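Local coordinates for pseudopodium-enriched atypical kinase 1 (Homo sapiens, PDB 6BHC), which is a pseudokinase, with a kinase fold and an unusual catalytic cleft, that dimerises and probably works in signalling as a scaffold rather than as an enzyme, at the interface of chains A and B. Coordinates in Å, arbitrary orientation; residue numbers count along the deposited sequence, not the author numbering. Chains: chain A/B, Pseudopodium-enriched atypical kinase 1.

Contact 1: the interface of chains A and B. Residues chain A 16, 19-20, 23; chain B 380, 383-384.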
loop_
_atom_site.group_PDB
_atom_site.type_symbol
_atom_site.label_atom_id
_atom_site.label_comp_id
_atom_site.label_asym_id
_atom_site.label_seq_id
_atom_site.Cartn_x
_atom_site.Cartn_y
_atom_site.Cartn_z
ATOM N N VAL A 16 -4.620 10.487 23.259
ATOM C CA VAL A 16 -3.968 10.252 21.974
ATOM C C VAL A 16 -4.382 8.900 21.407
ATOM O O VAL A 16 -4.443 8.723 20.184
ATOM C CB VAL A 16 -2.439 10.368 22.127
ATOM C CG1 VAL A 16 -1.737 10.119 20.798
ATOM C CG2 VAL A 16 -2.063 11.736 22.676
ATOM N N LYS A 19 -7.227 9.316 19.130
ATOM C CA LYS A 19 -6.893 9.927 17.846
ATOM C C LYS A 19 -6.403 8.883 16.849
ATOM O O LYS A 19 -6.863 8.840 15.702
ATOM C CB LYS A 19 -5.841 11.017 18.052
ATOM C CG LYS A 19 -5.215 11.542 16.772
ATOM C CD LYS A 19 -6.223 12.286 15.913
ATOM C CE LYS A 19 -5.552 12.876 14.683
ATOM N NZ LYS A 19 -6.499 13.662 13.846
ATOM N N ILE A 20 -5.466 8.031 17.272
ATOM C CA ILE A 20 -4.957 6.979 16.393
ATOM C C ILE A 20 -6.065 5.992 16.050
ATOM O O ILE A 20 -6.123 5.461 14.933
ATOM C CB ILE A 20 -3.753 6.279 17.048
ATOM C CG1 ILE A 20 -2.631 7.286 17.305
ATOM C CG2 ILE A 20 -3.260 5.124 16.186
ATOM C CD1 ILE A 20 -1.398 6.676 17.919
ATOM N N LEU A 23 -8.019 7.593 13.312
ATOM C CA LEU A 23 -7.288 7.619 12.049
ATOM C C LEU A 23 -7.372 6.276 11.337
ATOM O O LEU A 23 -7.642 6.217 10.132
ATOM C CB LEU A 23 -5.830 8.010 12.291
ATOM C CG LEU A 23 -5.553 9.472 12.642
ATOM C CD1 LEU A 23 -4.086 9.664 12.986
ATOM C CD2 LEU A 23 -5.960 10.381 11.494
ATOM N N ASN B 380 3.970 10.532 21.829
ATOM C CA ASN B 380 2.678 10.742 21.185
ATOM C C ASN B 380 2.854 11.274 19.769
ATOM O O ASN B 380 2.140 10.859 18.849
ATOM C CB ASN B 380 1.821 11.698 22.014
ATOM C CG ASN B 380 1.436 11.119 23.361
ATOM O OD1 ASN B 380 1.517 9.909 23.578
ATOM N ND2 ASN B 380 1.012 11.982 24.276
ATOM N N ASP B 383 3.923 8.282 17.579
ATOM C CA ASP B 383 2.855 7.325 17.306
ATOM C C ASP B 383 1.883 7.858 16.258
ATOM O O ASP B 383 1.411 7.106 15.399
ATOM C CB ASP B 383 2.120 6.981 18.602
ATOM C CG ASP B 383 3.021 6.305 19.622
ATOM O OD1 ASP B 383 4.021 5.678 19.211
ATOM O OD2 ASP B 383 2.729 6.397 20.833
ATOM N N ILE B 384 1.584 9.158 16.306
ATOM C CA ILE B 384 0.668 9.747 15.336
ATOM C C ILE B 384 1.315 9.818 13.958
ATOM O O ILE B 384 0.688 9.479 12.947
ATOM C CB ILE B 384 0.204 11.133 15.817
ATOM C CG1 ILE B 384 -0.635 10.999 17.089
ATOM C CG2 ILE B 384 -0.578 11.849 14.727
ATOM C CD1 ILE B 384 -1.130 12.320 17.638
#
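The polar group nearest the partner is the side-chain carboxamide of B:Asn380, and what it meets is a methyl: CG2 of A:Val16 lies 3.5 Å from the amide nitrogen ND2 of B:Asn380. The methyl sits over the flat face of the amide, so this is packing against a planar group and not a bond. Across the whole patch no nitrogen or oxygen is near enough to the other chain to bond; helix 16-39 of chain A and helix 371-396 of chain B meet here through carbon.

A:Val16 uses its two branches separately. CG1 is anti to the backbone N (chi1 180°), which leaves CG2 beside that nitrogen and spreads the pair over two neighbours. While CG2 covers the amide, CG1 reaches B:Ile384, coming to 3.9 Å from its terminal methyl CD1. The valine side chain lies roughly perpendicular to that of the isoleucine, and the long branch of B:Ile384 is fully extended, bringing both CG1 and CD1 to the valine.

One turn along chain A, A:Ile20 does the equivalent job against the backbone side of B:Asp383. Its long branch is stretched out (chi2 -179°), and the tip CD1 touches the aspartate methylene CB at 3.6 Å. The same methyl lies 3.8 Å from the backbone O of B:Asp383. The carboxylate points away from this methyl, so the aspartate contributes its aliphatic root to the contact and keeps its likely negative charge off the isoleucine.

A:Lys19 adds the aliphatic part of its chain and not its amine. Its methylene CG flanks CD1 of B:Ile384 at 4.2 Å, and the rest of the lysine chain leads the amine away from that methyl. A looser touch closes the far end, where A:Leu23 CD1 stands 4.5 Å from the other methyl branch, CG2, of B:Ile384.

Contact 2: the interface of chains A and B. Residues chain A 390, 393-395, 397-398; chain B 31, 390, 393-394.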
loop_
_atom_site.group_PDB
_atom_site.type_symbol
_atom_site.label_atom_id
_atom_site.label_comp_id
_atom_site.label_asym_id
_atom_site.label_seq_id
_atom_site.Cartn_x
_atom_site.Cartn_y
_atom_site.Cartn_z
ATOM N N MET A 390 -3.813 -2.698 8.327
ATOM C CA MET A 390 -3.229 -1.508 7.716
ATOM C C MET A 390 -1.805 -1.777 7.247
ATOM O O MET A 390 -1.400 -1.321 6.171
ATOM C CB MET A 390 -3.258 -0.341 8.702
ATOM C CG MET A 390 -2.910 1.005 8.083
ATOM S SD MET A 390 -4.181 1.581 6.941
ATOM C CE MET A 390 -5.599 1.655 8.031
ATOM N N PHE A 393 -1.916 -3.767 3.907
ATOM C CA PHE A 393 -2.144 -2.940 2.726
ATOM C C PHE A 393 -0.899 -2.142 2.365
ATOM O O PHE A 393 -0.573 -1.989 1.182
ATOM C CB PHE A 393 -3.331 -2.004 2.953
ATOM C CG PHE A 393 -4.659 -2.610 2.604
ATOM C CD1 PHE A 393 -5.151 -2.533 1.310
ATOM C CD2 PHE A 393 -5.417 -3.254 3.568
ATOM C CE1 PHE A 393 -6.377 -3.089 0.984
ATOM C CE2 PHE A 393 -6.642 -3.813 3.250
ATOM C CZ PHE A 393 -7.122 -3.731 1.956
ATOM N N ALA A 394 -0.187 -1.634 3.373
ATOM C CA ALA A 394 1.009 -0.839 3.116
ATOM C C ALA A 394 2.100 -1.671 2.452
ATOM O O ALA A 394 2.845 -1.167 1.604
ATOM C CB ALA A 394 1.520 -0.227 4.420
ATOM N N GLU A 395 2.212 -2.949 2.826
ATOM C CA GLU A 395 3.239 -3.800 2.235
ATOM C C GLU A 395 2.915 -4.154 0.788
ATOM O O GLU A 395 3.831 -4.388 -0.010
ATOM C CB GLU A 395 3.418 -5.069 3.070
ATOM C CG GLU A 395 3.873 -4.806 4.501
ATOM C CD GLU A 395 4.103 -6.081 5.292
ATOM O OE1 GLU A 395 5.117 -6.157 6.017
ATOM O OE2 GLU A 395 3.272 -7.007 5.188
ATOM N N SER A 397 1.776 -2.097 -1.345
ATOM C CA SER A 397 2.139 -0.956 -2.177
ATOM C C SER A 397 3.540 -1.080 -2.761
ATOM O O SER A 397 3.883 -0.314 -3.669
ATOM C CB SER A 397 2.031 0.342 -1.374
ATOM O OG SER A 397 3.027 0.409 -0.367
ATOM N N LEU A 398 4.348 -2.013 -2.265
ATOM C CA LEU A 398 5.682 -2.265 -2.790
ATOM C C LEU A 398 5.780 -3.586 -3.540
ATOM O O LEU A 398 6.840 -3.885 -4.100
ATOM C CB LEU A 398 6.706 -2.230 -1.651
ATOM C CG LEU A 398 6.784 -0.881 -0.933
ATOM C CD1 LEU A 398 7.627 -0.971 0.325
ATOM C CD2 LEU A 398 7.334 0.175 -1.874
ATOM N N LEU B 31 9.315 -1.613 5.487
ATOM C CA LEU B 31 8.986 -0.789 4.329
ATOM C C LEU B 31 10.199 -0.002 3.850
ATOM O O LEU B 31 10.405 0.157 2.640
ATOM C CB LEU B 31 7.833 0.156 4.668
ATOM C CG LEU B 31 6.468 -0.486 4.921
ATOM C CD1 LEU B 31 5.491 0.532 5.494
ATOM C CD2 LEU B 31 5.920 -1.091 3.638
ATOM N N MET B 390 1.940 5.256 7.731
ATOM C CA MET B 390 1.466 3.917 7.399
ATOM C C MET B 390 0.195 3.978 6.563
ATOM O O MET B 390 0.025 3.199 5.618
ATOM C CB MET B 390 1.231 3.110 8.675
ATOM C CG MET B 390 0.983 1.628 8.438
ATOM S SD MET B 390 2.457 0.774 7.844
ATOM C CE MET B 390 3.591 1.089 9.193
ATOM N N PHE B 393 1.124 4.850 2.888
ATOM C CA PHE B 393 1.581 3.710 2.101
ATOM C C PHE B 393 0.421 2.795 1.732
ATOM O O PHE B 393 0.364 2.274 0.612
ATOM C CB PHE B 393 2.652 2.931 2.865
ATOM C CG PHE B 393 4.046 3.448 2.654
ATOM C CD1 PHE B 393 4.813 2.995 1.591
ATOM C CD2 PHE B 393 4.590 4.383 3.518
ATOM C CE1 PHE B 393 6.099 3.468 1.394
ATOM C CE2 PHE B 393 5.875 4.861 3.328
ATOM C CZ PHE B 393 6.630 4.403 2.264
ATOM N N ALA B 394 -0.517 2.595 2.661
ATOM C CA ALA B 394 -1.652 1.718 2.398
ATOM C C ALA B 394 -2.536 2.267 1.284
ATOM O O ALA B 394 -3.089 1.500 0.487
ATOM C CB ALA B 394 -2.465 1.517 3.678
#
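A:Met390 and B:Met390 both hold CG anti to the backbone N (chi1 -169°) and then bend at the next two torsions, which folds each sulfur onto the alanine of the other chain. A:Met390 SD meets B:Ala394 CB at 3.7 Å, and the reverse pair matches it. The two methionines lie alongside, running opposite ways, their CG atoms 4.0 Å apart.

The small alanines let the two copies of helix 371-396 come very close: CA of A:Ala394 is 3.8 Å from CA of B:Ala394. The CB of A:Ala394 also packs on the CB of B:Phe393 at 3.7 Å.

Past the helix end, A:Ser397 turns its hydroxyl back to bond the backbone O of A:Ala394, OG to O 2.5 Å, with a C=O...OG angle of 146°. Thus held, OG lies in plane at the edge of the B:Phe393 ring, 3.7 Å from CD1. An alanine here would probably leave the A:Ala394 carbonyl without this partner and open a small gap beside the ring edge. CD1 of B:Leu31, from the ring's own chain, stands over the rim of one face, while CD2 of B:Leu31 meets A:Leu398 CD1 at 3.7 Å.

This self-matching apolar patch seats the two helices against each other around the two-fold axis of the kinase-fold dimer.

Contact 1 and contact 2 lie about 18 Å apart, measured between the centres of their C-alpha atoms, and draw on the same two elements, helix 16-39 and helix 371-396. In contact 1 the start of one chain's first helix packs on the middle of the partner's long helix; in contact 2 the ends of both long helices meet, with the first helix of chain B adding a residue from farther along. Contact 2 lies on the two-fold axis; contact 1 and its exchanged-chain twin lie to either side of it, farther along. Apolar matching at separated points would fix how the two pseudokinase molecules are oriented.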